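Local structure of aminoglycoside-O-phosphotransferase VIII (Streptomyces rimosus, 4H05) at residues A[97-108]-A[193-203]; A[135-144]-A[265-273]. The protein phosphorylates aminoglycoside antibiotics at the 3'-hydroxyl with ATP as phosphate donor, and so confers resistance to them. All coordinates share one frame; numbering follows the deposited sequence.

The two contacts lie on opposite sides of the chain's centre, with their own centres 28 Å apart and their nearest atoms about 9 Å from each other. Both come close to the predicted active site. Contact 1 holds Asn-195, a predicted magnesium ligand, and its Asp-194 side chain is about 7 Å from those of Asp-190, the predicted proton acceptor, and Asp-210, the other predicted magnesium ligand. Contact 2 approaches through Arg-135, whose side chain is also about 7 Å from that of Asp-190. One contact is a small antiparallel strand pair, the other an aromatic packing of helix 137-150 against the C-terminal end of the chain.

Contact 1. Residues A[97-108]-A[193-203]; sequences GRPASARWPREQ and PDNVLLDPRTC
Trp-104 turns its six-membered ring toward the strand end at Leu-198 to Pro-200. Its CH2 corner points at the carbonyl of Asp-199, with CH2 3.5 Å from that O and the O lying near the ring plane, while CZ2 rests against Leu-198 CG. Cys-203 SG comes in obliquely, 4.8 Å from the centroid of the six-membered ring, as a sulfur-aromatic contact. The indole is fixed from its other end: NE1 donates almost within the ring plane to Pro-99 O, which Ala-102 N reaches from the opposite face of the carbonyl plane. One ring face carries Arg-98 CD. The arginine starts extended, with CG anti to the backbone N (chi1 173°), then bends at chi3, and its guanidinium lies with one face over Pro-200 CB, 3.5 Å from NH2.

The backbones that carry these side chains pair antiparallel. Arg-98 and Leu-198 exchange two bonds, each N donating to the other's O at 2.8 Å, and Ala-100 N adds a third to Val-196 O. Pro-99 and Leu-197 form the next, non-hydrogen-bonded pair, their side chains side by side on the sheet face away from Arg-98 and Leu-198. Beyond the strand, Ala-100 CB packs tightly on Pro-193 CB at 3.5 Å, and Ser-101 N makes a weak bond to Pro-193 O.

Val-112 of helix 109-124 touches both Ala-100 and Trp-104, and strand 205-208 flanks 196-198 on its other side. Strand 98-99 is thus an edge of a three-stranded antiparallel sheet whose middle strand follows directly on Asn-195. This is consistent with the catalytic-loop region of the kinase-like phosphotransferase fold, where a short hairpin links the loop of the predicted base to the second predicted magnesium ligand, Asp-210.

Contact 2. Residues A[135-144]-A[265-273]; sequences RSLAVTVPQA and FYRLLDEFF
Arg-135 and the C-terminal Phe-273 come at each other from opposite directions and meet as a cation-pi pair. NH2 sits over the centre of the phenyl face, and CZ lies 4.9 Å from the ring centroid, 17° off its normal. The guanidinium is not stacked flat, since its plane is turned 58° from the ring. Gln-143 meets the same ring at the edge, its OE1 3.4 Å from Phe-273 CE1 and near the ring plane, with the amide tilted steeply against the ring.

Farther in, Ala-144 CB lies over one face of Phe-272 as a CH-pi contact, 3.9 Å from the centroid. Leu-269, with CG anti to the backbone N (chi1 -179°), reaches across at about a right angle to Thr-140, CD2 coming 3.7 Å from OG1. At the start of helix 137-150, Leu-137 CD2 touches two neighbouring aromatic side chains obliquely, 3.5 Å from Phe-265 CE2 and 3.7 Å from Tyr-266 OH.

Further contacts help to hold the arginine in place. Thr-140 CG2 covers part of one guanidinium face, and a water at the guanidinium edge bridges Arg-135 NH2 and Asp-270 OD1, 2.9 Å to each. Asp-270 is itself held by salt bridges to Arg-213 and Arg-228. The type I turn from Asp-270 to Phe-273 brings the last ring up to Arg-135, Thr-140 and Gln-143, and Leu-170 and Leu-174 of helix 167-177 support Phe-272.

The axes of 137-144 and 265-270 come no nearer than 11.2 Å, a spacing bridged largely by long and aromatic side chains such as Leu-269 and Phe-272. Direct contact is therefore mainly apolar and aromatic, with the arginine's charge met by a pi face and, through water, by a carboxylate. The negative charge of Asp-270 probably helps to offset the several arginines gathered here, and may act on Arg-135 through the water.

Contact 1. Residues A[97-108]-A[193-203]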
loop_
_atom_site.group_PDB
_atom_site.type_symbol
_atom_site.label_atom_id
_atom_site.label_comp_id
_atom_site.label_asym_id
_atom_site.label_seq_id
_atom_site.Cartn_x
_atom_site.Cartn_y
_atom_site.Cartn_z
ATOM N N GLY A 97 3.518 -5.633 -15.985
ATOM C CA GLY A 97 4.828 -5.244 -15.627
ATOM C C GLY A 97 5.338 -5.956 -14.400
ATOM O O GLY A 97 4.814 -6.993 -14.016
ATOM N N ARG A 98 6.412 -5.406 -13.820
ATOM C CA ARG A 98 7.113 -6.057 -12.742
ATOM C C ARG A 98 7.074 -5.140 -11.497
ATOM O O ARG A 98 7.236 -3.923 -11.607
ATOM C CB ARG A 98 8.550 -6.311 -13.163
ATOM C CG ARG A 98 9.438 -6.849 -12.042
ATOM C CD ARG A 98 10.884 -6.881 -12.526
ATOM N NE ARG A 98 11.048 -7.555 -13.807
ATOM C CZ ARG A 98 11.922 -7.189 -14.753
ATOM N NH1 ARG A 98 12.703 -6.132 -14.598
ATOM N NH2 ARG A 98 12.022 -7.899 -15.883
ATOM N N PRO A 99 6.820 -5.721 -10.334
ATOM C CA PRO A 99 6.800 -4.873 -9.155
ATOM C C PRO A 99 8.178 -4.359 -8.730
ATOM O O PRO A 99 9.178 -5.012 -8.979
ATOM C CB PRO A 99 6.155 -5.743 -8.093
ATOM C CG PRO A 99 6.198 -7.159 -8.578
ATOM C CD PRO A 99 6.494 -7.132 -10.064
ATOM N N ALA A 100 8.222 -3.171 -8.138
ATOM C CA ALA A 100 9.441 -2.549 -7.644
ATOM C C ALA A 100 10.206 -3.419 -6.575
ATOM O O ALA A 100 11.392 -3.221 -6.348
ATOM C CB ALA A 100 9.130 -1.155 -7.084
ATOM N N SER A 101 9.411 -4.224 -5.881
ATOM C CA SER A 101 9.668 -5.459 -5.157
ATOM C C SER A 101 10.555 -6.570 -5.787
ATOM O O SER A 101 11.198 -7.348 -5.082
ATOM C CB SER A 101 8.275 -6.113 -5.128
ATOM O OG SER A 101 8.013 -6.664 -3.881
ATOM N N ALA A 102 10.470 -6.765 -7.091
ATOM C CA ALA A 102 11.214 -7.855 -7.720
ATOM C C ALA A 102 12.691 -7.469 -7.682
ATOM O O ALA A 102 13.029 -6.325 -7.361
ATOM C CB ALA A 102 10.760 -8.098 -9.149
ATOM N N ARG A 103 13.563 -8.439 -7.968
ATOM C CA ARG A 103 14.991 -8.161 -8.123
ATOM C C ARG A 103 15.160 -7.604 -9.546
ATOM O O ARG A 103 15.000 -8.302 -10.524
ATOM C CB ARG A 103 15.835 -9.436 -7.906
ATOM C CG ARG A 103 17.361 -9.205 -7.970
ATOM C CD ARG A 103 18.272 -10.430 -7.670
ATOM N NE ARG A 103 17.859 -11.716 -8.257
ATOM C CZ ARG A 103 17.745 -11.972 -9.567
ATOM N NH1 ARG A 103 17.969 -11.034 -10.481
ATOM N NH2 ARG A 103 17.367 -13.182 -9.974
ATOM N N TRP A 104 15.467 -6.334 -9.653
ATOM C CA TRP A 104 15.584 -5.701 -10.918
ATOM C C TRP A 104 17.031 -5.785 -11.401
ATOM O O TRP A 104 17.964 -5.786 -10.569
ATOM C CB TRP A 104 15.137 -4.237 -10.786
ATOM C CG TRP A 104 13.659 -4.018 -10.907
ATOM C CD1 TRP A 104 12.695 -4.237 -9.918
ATOM C CD2 TRP A 104 12.903 -3.557 -12.078
ATOM N NE1 TRP A 104 11.450 -4.010 -10.393
ATOM C CE2 TRP A 104 11.498 -3.582 -11.685
ATOM C CE3 TRP A 104 13.237 -3.150 -13.368
ATOM C CZ2 TRP A 104 10.481 -3.182 -12.549
ATOM C CZ3 TRP A 104 12.226 -2.741 -14.228
ATOM C CH2 TRP A 104 10.864 -2.766 -13.834
ATOM N N PRO A 105 17.250 -5.792 -12.743
ATOM C CA PRO A 105 18.609 -5.626 -13.237
ATOM C C PRO A 105 19.273 -4.441 -12.572
ATOM O O PRO A 105 18.713 -3.351 -12.517
ATOM C CB PRO A 105 18.421 -5.384 -14.739
ATOM C CG PRO A 105 17.233 -6.195 -15.050
ATOM C CD PRO A 105 16.313 -5.977 -13.868
ATOM N N ARG A 106 20.472 -4.687 -12.062
ATOM C CA ARG A 106 21.252 -3.705 -11.347
ATOM C C ARG A 106 21.300 -2.344 -12.016
ATOM O O ARG A 106 21.253 -1.318 -11.376
ATOM C CB ARG A 106 22.657 -4.305 -11.110
ATOM C CG ARG A 106 23.825 -3.372 -11.338
ATOM C CD ARG A 106 25.174 -4.127 -11.408
ATOM N NE ARG A 106 26.191 -3.301 -10.757
ATOM C CZ ARG A 106 26.329 -3.214 -9.435
ATOM N NH1 ARG A 106 25.550 -3.949 -8.633
ATOM N NH2 ARG A 106 27.268 -2.415 -8.919
ATOM N N GLU A 107 21.374 -2.326 -13.336
ATOM C CA GLU A 107 21.515 -1.078 -14.065
ATOM C C GLU A 107 20.188 -0.396 -14.124
ATOM O O GLU A 107 20.079 0.608 -14.806
ATOM C CB GLU A 107 21.943 -1.300 -15.531
ATOM C CG GLU A 107 22.626 -2.622 -15.861
ATOM C CD GLU A 107 21.661 -3.798 -15.967
ATOM O OE1 GLU A 107 21.350 -4.330 -14.876
ATOM O OE2 GLU A 107 21.231 -4.201 -17.101
ATOM N N GLN A 108 19.140 -0.984 -13.529
ATOM C CA GLN A 108 17.819 -0.339 -13.583
ATOM C C GLN A 108 17.359 0.105 -12.173
ATOM O O GLN A 108 16.484 0.948 -12.027
ATOM C CB GLN A 108 16.805 -1.265 -14.290
ATOM C CG GLN A 108 16.828 -1.211 -15.807
ATOM C CD GLN A 108 15.690 -2.026 -16.435
ATOM O OE1 GLN A 108 15.023 -1.578 -17.358
ATOM N NE2 GLN A 108 15.474 -3.219 -15.937
ATOM N N PRO A 193 7.506 -0.879 -2.330
ATOM C CA PRO A 193 7.806 -1.272 -3.698
ATOM C C PRO A 193 6.916 -2.442 -4.182
ATOM O O PRO A 193 6.665 -2.610 -5.352
ATOM C CB PRO A 193 9.289 -1.626 -3.620
ATOM C CG PRO A 193 9.788 -0.871 -2.411
ATOM C CD PRO A 193 8.666 -1.069 -1.456
ATOM N N ASP A 194 6.420 -3.200 -3.251
ATOM C CA ASP A 194 5.446 -4.196 -3.498
ATOM C C ASP A 194 4.198 -3.717 -4.165
ATOM O O ASP A 194 3.681 -4.401 -4.935
ATOM C CB ASP A 194 5.097 -4.922 -2.176
ATOM C CG ASP A 194 5.761 -6.256 -2.108
ATOM O OD1 ASP A 194 5.682 -6.953 -3.143
ATOM O OD2 ASP A 194 6.424 -6.585 -1.104
ATOM N N ASN A 195 3.742 -2.518 -3.889
ATOM C CA ASN A 195 2.486 -2.016 -4.399
ATOM C C ASN A 195 2.596 -1.127 -5.623
ATOM O O ASN A 195 1.629 -0.387 -6.011
ATOM C CB ASN A 195 1.922 -1.259 -3.194
ATOM C CG ASN A 195 1.508 -2.210 -2.139
ATOM O OD1 ASN A 195 1.165 -3.321 -2.523
ATOM N ND2 ASN A 195 1.512 -1.821 -0.843
ATOM N N VAL A 196 3.792 -1.133 -6.223
ATOM C CA VAL A 196 4.067 -0.349 -7.447
ATOM C C VAL A 196 4.671 -1.264 -8.512
ATOM O O VAL A 196 5.661 -1.999 -8.289
ATOM C CB VAL A 196 5.038 0.795 -7.186
ATOM C CG1 VAL A 196 5.194 1.674 -8.420
ATOM C CG2 VAL A 196 4.575 1.635 -6.012
ATOM N N LEU A 197 4.012 -1.277 -9.647
ATOM C CA LEU A 197 4.448 -2.108 -10.722
ATOM C C LEU A 197 4.930 -1.178 -11.826
ATOM O O LEU A 197 4.498 -0.024 -11.934
ATOM C CB LEU A 197 3.295 -2.976 -11.208
ATOM C CG LEU A 197 3.023 -4.276 -10.419
ATOM C CD1 LEU A 197 1.767 -4.054 -9.665
ATOM C CD2 LEU A 197 2.818 -5.529 -11.228
ATOM N N LEU A 198 5.850 -1.673 -12.614
ATOM C CA LEU A 198 6.429 -0.879 -13.619
ATOM C C LEU A 198 6.832 -1.645 -14.897
ATOM O O LEU A 198 6.997 -2.877 -14.937
ATOM C CB LEU A 198 7.614 -0.082 -13.058
ATOM C CG LEU A 198 8.265 0.124 -11.712
ATOM C CD1 LEU A 198 8.520 1.612 -11.476
ATOM C CD2 LEU A 198 7.670 -0.642 -10.526
ATOM N N ASP A 199 6.976 -0.904 -15.971
ATOM C CA ASP A 199 7.241 -1.569 -17.260
ATOM C C ASP A 199 8.690 -2.119 -17.178
ATOM O O ASP A 199 9.575 -1.378 -16.771
ATOM C CB ASP A 199 7.062 -0.519 -18.366
ATOM C CG ASP A 199 7.461 -1.028 -19.733
ATOM O OD1 ASP A 199 6.573 -1.286 -20.520
ATOM O OD2 ASP A 199 8.645 -1.208 -19.966
ATOM N N PRO A 200 8.934 -3.388 -17.509
ATOM C CA PRO A 200 10.333 -3.894 -17.351
ATOM C C PRO A 200 11.359 -3.237 -18.285
ATOM O O PRO A 200 12.557 -3.215 -17.978
ATOM C CB PRO A 200 10.249 -5.413 -17.603
ATOM C CG PRO A 200 8.791 -5.728 -17.739
ATOM C CD PRO A 200 7.949 -4.467 -17.713
ATOM N N ARG A 201 10.894 -2.597 -19.349
ATOM C CA ARG A 201 11.791 -1.928 -20.267
ATOM C C ARG A 201 12.009 -0.505 -19.909
ATOM O O ARG A 201 13.132 -0.065 -19.922
ATOM C CB ARG A 201 11.212 -2.044 -21.659
ATOM C CG ARG A 201 12.136 -1.646 -22.795
ATOM C CD ARG A 201 11.304 -1.499 -24.081
ATOM N NE ARG A 201 11.691 -0.224 -24.607
ATOM C CZ ARG A 201 10.904 0.780 -24.980
ATOM N NH1 ARG A 201 9.588 0.678 -25.034
ATOM N NH2 ARG A 201 11.489 1.905 -25.400
ATOM N N THR A 202 10.979 0.276 -19.577
ATOM C CA THR A 202 11.242 1.725 -19.442
ATOM C C THR A 202 11.309 2.153 -17.976
ATOM O O THR A 202 11.625 3.285 -17.681
ATOM C CB THR A 202 10.116 2.535 -20.106
ATOM O OG1 THR A 202 8.861 2.185 -19.481
ATOM C CG2 THR A 202 10.054 2.212 -21.620
ATOM N N CYS A 203 10.944 1.253 -17.055
ATOM C CA CYS A 203 10.636 1.672 -15.656
ATOM C C CYS A 203 9.477 2.713 -15.542
ATOM O O CYS A 203 9.341 3.375 -14.500
ATOM C CB CYS A 203 11.909 2.185 -14.933
ATOM S SG CYS A 203 13.235 0.949 -14.922
#

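Contact 2. Residues A[135-144]-A[265-273]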
loop_
_atom_site.group_PDB
_atom_site.type_symbol
_atom_site.label_atom_id
_atom_site.label_comp_id
_atom_site.label_asym_id
_atom_site.label_seq_id
_atom_site.Cartn_x
_atom_site.Cartn_y
_atom_site.Cartn_z
ATOM N N ARG A 135 -7.172 9.775 5.555
ATOM C CA ARG A 135 -6.368 8.912 6.372
ATOM C C ARG A 135 -5.414 9.701 7.300
ATOM O O ARG A 135 -4.222 9.320 7.520
ATOM C CB ARG A 135 -5.569 7.964 5.462
ATOM C CG ARG A 135 -5.219 6.644 6.175
ATOM C CD ARG A 135 -3.716 6.332 6.037
ATOM N NE ARG A 135 -3.423 5.108 6.791
ATOM C CZ ARG A 135 -2.213 4.680 7.134
ATOM N NH1 ARG A 135 -1.118 5.330 6.789
ATOM N NH2 ARG A 135 -2.104 3.593 7.864
ATOM N N SER A 136 -5.902 10.816 7.843
ATOM C CA SER A 136 -5.067 11.665 8.674
ATOM C C SER A 136 -4.907 11.092 10.063
ATOM O O SER A 136 -5.494 10.057 10.377
ATOM C CB SER A 136 -5.651 13.070 8.767
ATOM O OG SER A 136 -6.935 12.999 9.267
ATOM N N LEU A 137 -4.093 11.754 10.889
ATOM C CA LEU A 137 -3.868 11.310 12.294
ATOM C C LEU A 137 -5.137 11.239 13.124
ATOM O O LEU A 137 -5.220 10.346 14.045
ATOM C CB LEU A 137 -2.912 12.236 13.002
ATOM C CG LEU A 137 -1.490 12.269 12.412
ATOM C CD1 LEU A 137 -0.753 13.497 12.916
ATOM C CD2 LEU A 137 -0.747 10.985 12.736
ATOM N N ALA A 138 -6.133 12.104 12.821
ATOM C CA ALA A 138 -7.508 11.899 13.490
ATOM C C ALA A 138 -8.114 10.531 13.188
ATOM O O ALA A 138 -8.829 9.956 14.004
ATOM C CB ALA A 138 -8.538 13.039 13.219
ATOM N N VAL A 139 -7.717 9.888 12.116
ATOM C CA VAL A 139 -8.272 8.549 11.824
ATOM C C VAL A 139 -7.314 7.460 12.233
ATOM O O VAL A 139 -7.685 6.337 12.710
ATOM C CB VAL A 139 -8.473 8.358 10.280
ATOM C CG1 VAL A 139 -8.661 6.914 9.904
ATOM C CG2 VAL A 139 -9.617 9.151 9.762
ATOM N N THR A 140 -6.057 7.715 11.931
ATOM C CA THR A 140 -5.090 6.641 12.025
ATOM C C THR A 140 -4.683 6.383 13.461
ATOM O O THR A 140 -4.372 5.252 13.809
ATOM C CB THR A 140 -3.838 6.869 11.166
ATOM O OG1 THR A 140 -3.230 8.124 11.487
ATOM C CG2 THR A 140 -4.138 6.764 9.660
ATOM N N VAL A 141 -4.651 7.403 14.306
ATOM C CA VAL A 141 -4.196 7.180 15.692
ATOM C C VAL A 141 -5.267 6.352 16.464
ATOM O O VAL A 141 -4.981 5.244 16.961
ATOM C CB VAL A 141 -3.737 8.477 16.403
ATOM C CG1 VAL A 141 -3.345 8.155 17.845
ATOM C CG2 VAL A 141 -2.602 9.168 15.694
ATOM N N PRO A 142 -6.531 6.818 16.471
ATOM C CA PRO A 142 -7.545 5.873 16.948
ATOM C C PRO A 142 -7.488 4.464 16.318
ATOM O O PRO A 142 -7.742 3.491 17.026
ATOM C CB PRO A 142 -8.861 6.551 16.561
ATOM C CG PRO A 142 -8.589 8.025 16.638
ATOM C CD PRO A 142 -7.113 8.153 16.188
ATOM N N GLN A 143 -7.216 4.296 15.031
ATOM C CA GLN A 143 -7.110 2.898 14.552
ATOM C C GLN A 143 -5.956 2.119 15.276
ATOM O O GLN A 143 -6.032 0.911 15.461
ATOM C CB GLN A 143 -6.913 2.795 13.041
ATOM C CG GLN A 143 -8.121 3.140 12.177
ATOM C CD GLN A 143 -7.765 3.349 10.700
ATOM O OE1 GLN A 143 -6.639 3.685 10.353
ATOM N NE2 GLN A 143 -8.725 3.169 9.847
ATOM N N ALA A 144 -4.886 2.833 15.643
ATOM C CA ALA A 144 -3.728 2.239 16.284
ATOM C C ALA A 144 -4.123 1.805 17.716
ATOM O O ALA A 144 -3.953 0.657 18.091
ATOM C CB ALA A 144 -2.579 3.251 16.286
ATOM N N PHE A 265 8.147 8.646 12.945
ATOM C CA PHE A 265 6.797 8.560 13.423
ATOM C C PHE A 265 5.961 7.728 12.490
ATOM O O PHE A 265 5.243 6.876 12.934
ATOM C CB PHE A 265 6.132 9.910 13.592
ATOM C CG PHE A 265 4.708 9.780 14.064
ATOM C CD1 PHE A 265 4.425 9.549 15.392
ATOM C CD2 PHE A 265 3.667 9.787 13.163
ATOM C CE1 PHE A 265 3.138 9.375 15.827
ATOM C CE2 PHE A 265 2.373 9.646 13.567
ATOM C CZ PHE A 265 2.089 9.419 14.909
ATOM N N TYR A 266 6.121 7.885 11.194
ATOM C CA TYR A 266 5.254 7.149 10.266
ATOM C C TYR A 266 5.722 5.730 10.053
ATOM O O TYR A 266 4.919 4.844 9.760
ATOM C CB TYR A 266 4.993 7.971 8.960
ATOM C CG TYR A 266 4.069 9.175 9.218
ATOM C CD1 TYR A 266 2.707 8.982 9.450
ATOM C CD2 TYR A 266 4.547 10.463 9.278
ATOM C CE1 TYR A 266 1.880 10.017 9.735
ATOM C CE2 TYR A 266 3.687 11.547 9.568
ATOM C CZ TYR A 266 2.382 11.270 9.852
ATOM O OH TYR A 266 1.550 12.234 10.162
ATOM N N ARG A 267 6.993 5.445 10.336
ATOM C CA ARG A 267 7.439 4.070 10.427
ATOM C C ARG A 267 6.825 3.373 11.650
ATOM O O ARG A 267 6.519 2.186 11.577
ATOM C CB ARG A 267 8.989 3.936 10.521
ATOM C CG ARG A 267 9.826 3.988 9.228
ATOM C CD ARG A 267 11.312 3.506 9.459
ATOM N NE ARG A 267 12.017 4.749 9.332
ATOM C CZ ARG A 267 12.607 5.477 10.261
ATOM N NH1 ARG A 267 12.852 5.047 11.469
ATOM N NH2 ARG A 267 13.011 6.679 9.890
ATOM N N LEU A 268 6.730 4.085 12.770
ATOM C CA LEU A 268 6.141 3.557 13.998
ATOM C C LEU A 268 4.639 3.366 13.844
ATOM O O LEU A 268 4.065 2.289 14.165
ATOM C CB LEU A 268 6.430 4.506 15.191
ATOM C CG LEU A 268 5.647 4.226 16.453
ATOM C CD1 LEU A 268 5.979 2.842 17.066
ATOM C CD2 LEU A 268 5.851 5.428 17.428
ATOM N N LEU A 269 3.987 4.372 13.289
ATOM C CA LEU A 269 2.541 4.159 12.998
ATOM C C LEU A 269 2.239 2.874 12.236
ATOM O O LEU A 269 1.223 2.161 12.497
ATOM C CB LEU A 269 1.975 5.374 12.261
ATOM C CG LEU A 269 0.488 5.329 11.916
ATOM C CD1 LEU A 269 -0.333 5.269 13.217
ATOM C CD2 LEU A 269 0.110 6.521 10.999
ATOM N N ASP A 270 3.115 2.578 11.301
ATOM C CA ASP A 270 2.872 1.484 10.416
ATOM C C ASP A 270 3.009 0.141 11.110
ATOM O O ASP A 270 2.469 -0.838 10.635
ATOM C CB ASP A 270 3.775 1.532 9.174
ATOM C CG ASP A 270 3.236 0.654 8.009
ATOM O OD1 ASP A 270 2.014 0.677 7.695
ATOM O OD2 ASP A 270 4.014 -0.118 7.426
ATOM N N GLU A 271 3.728 0.089 12.221
ATOM C CA GLU A 271 3.846 -1.143 12.946
ATOM C C GLU A 271 2.498 -1.610 13.469
ATOM O O GLU A 271 2.361 -2.761 13.845
ATOM C CB GLU A 271 4.734 -0.924 14.154
ATOM C CG GLU A 271 6.123 -0.345 13.833
ATOM C CD GLU A 271 7.158 -1.408 13.898
ATOM O OE1 GLU A 271 6.801 -2.519 13.434
ATOM O OE2 GLU A 271 8.264 -1.146 14.432
ATOM N N PHE A 272 1.536 -0.697 13.539
ATOM C CA PHE A 272 0.227 -0.991 14.143
ATOM C C PHE A 272 -0.710 -1.634 13.151
ATOM O O PHE A 272 -1.748 -2.126 13.525
ATOM C CB PHE A 272 -0.459 0.277 14.641
ATOM C CG PHE A 272 0.219 0.906 15.819
ATOM C CD1 PHE A 272 -0.265 0.723 17.095
ATOM C CD2 PHE A 272 1.307 1.654 15.654
ATOM C CE1 PHE A 272 0.338 1.305 18.162
ATOM C CE2 PHE A 272 1.953 2.236 16.716
ATOM C CZ PHE A 272 1.482 2.041 17.987
ATOM N N PHE A 273 -0.345 -1.610 11.887
ATOM C CA PHE A 273 -1.206 -2.092 10.841
ATOM C C PHE A 273 -0.648 -3.309 10.134
ATOM O O PHE A 273 -1.315 -3.910 9.314
ATOM C CB PHE A 273 -1.400 -0.977 9.812
ATOM C CG PHE A 273 -2.053 0.244 10.354
ATOM C CD1 PHE A 273 -3.409 0.407 10.250
ATOM C CD2 PHE A 273 -1.304 1.271 10.859
ATOM C CE1 PHE A 273 -4.023 1.566 10.712
ATOM C CE2 PHE A 273 -1.891 2.393 11.349
ATOM C CZ PHE A 273 -3.254 2.549 11.297
ATOM O OXT PHE A 273 0.469 -3.718 10.311
HETATM O O HOH W 1 0.632 3.096 8.493
#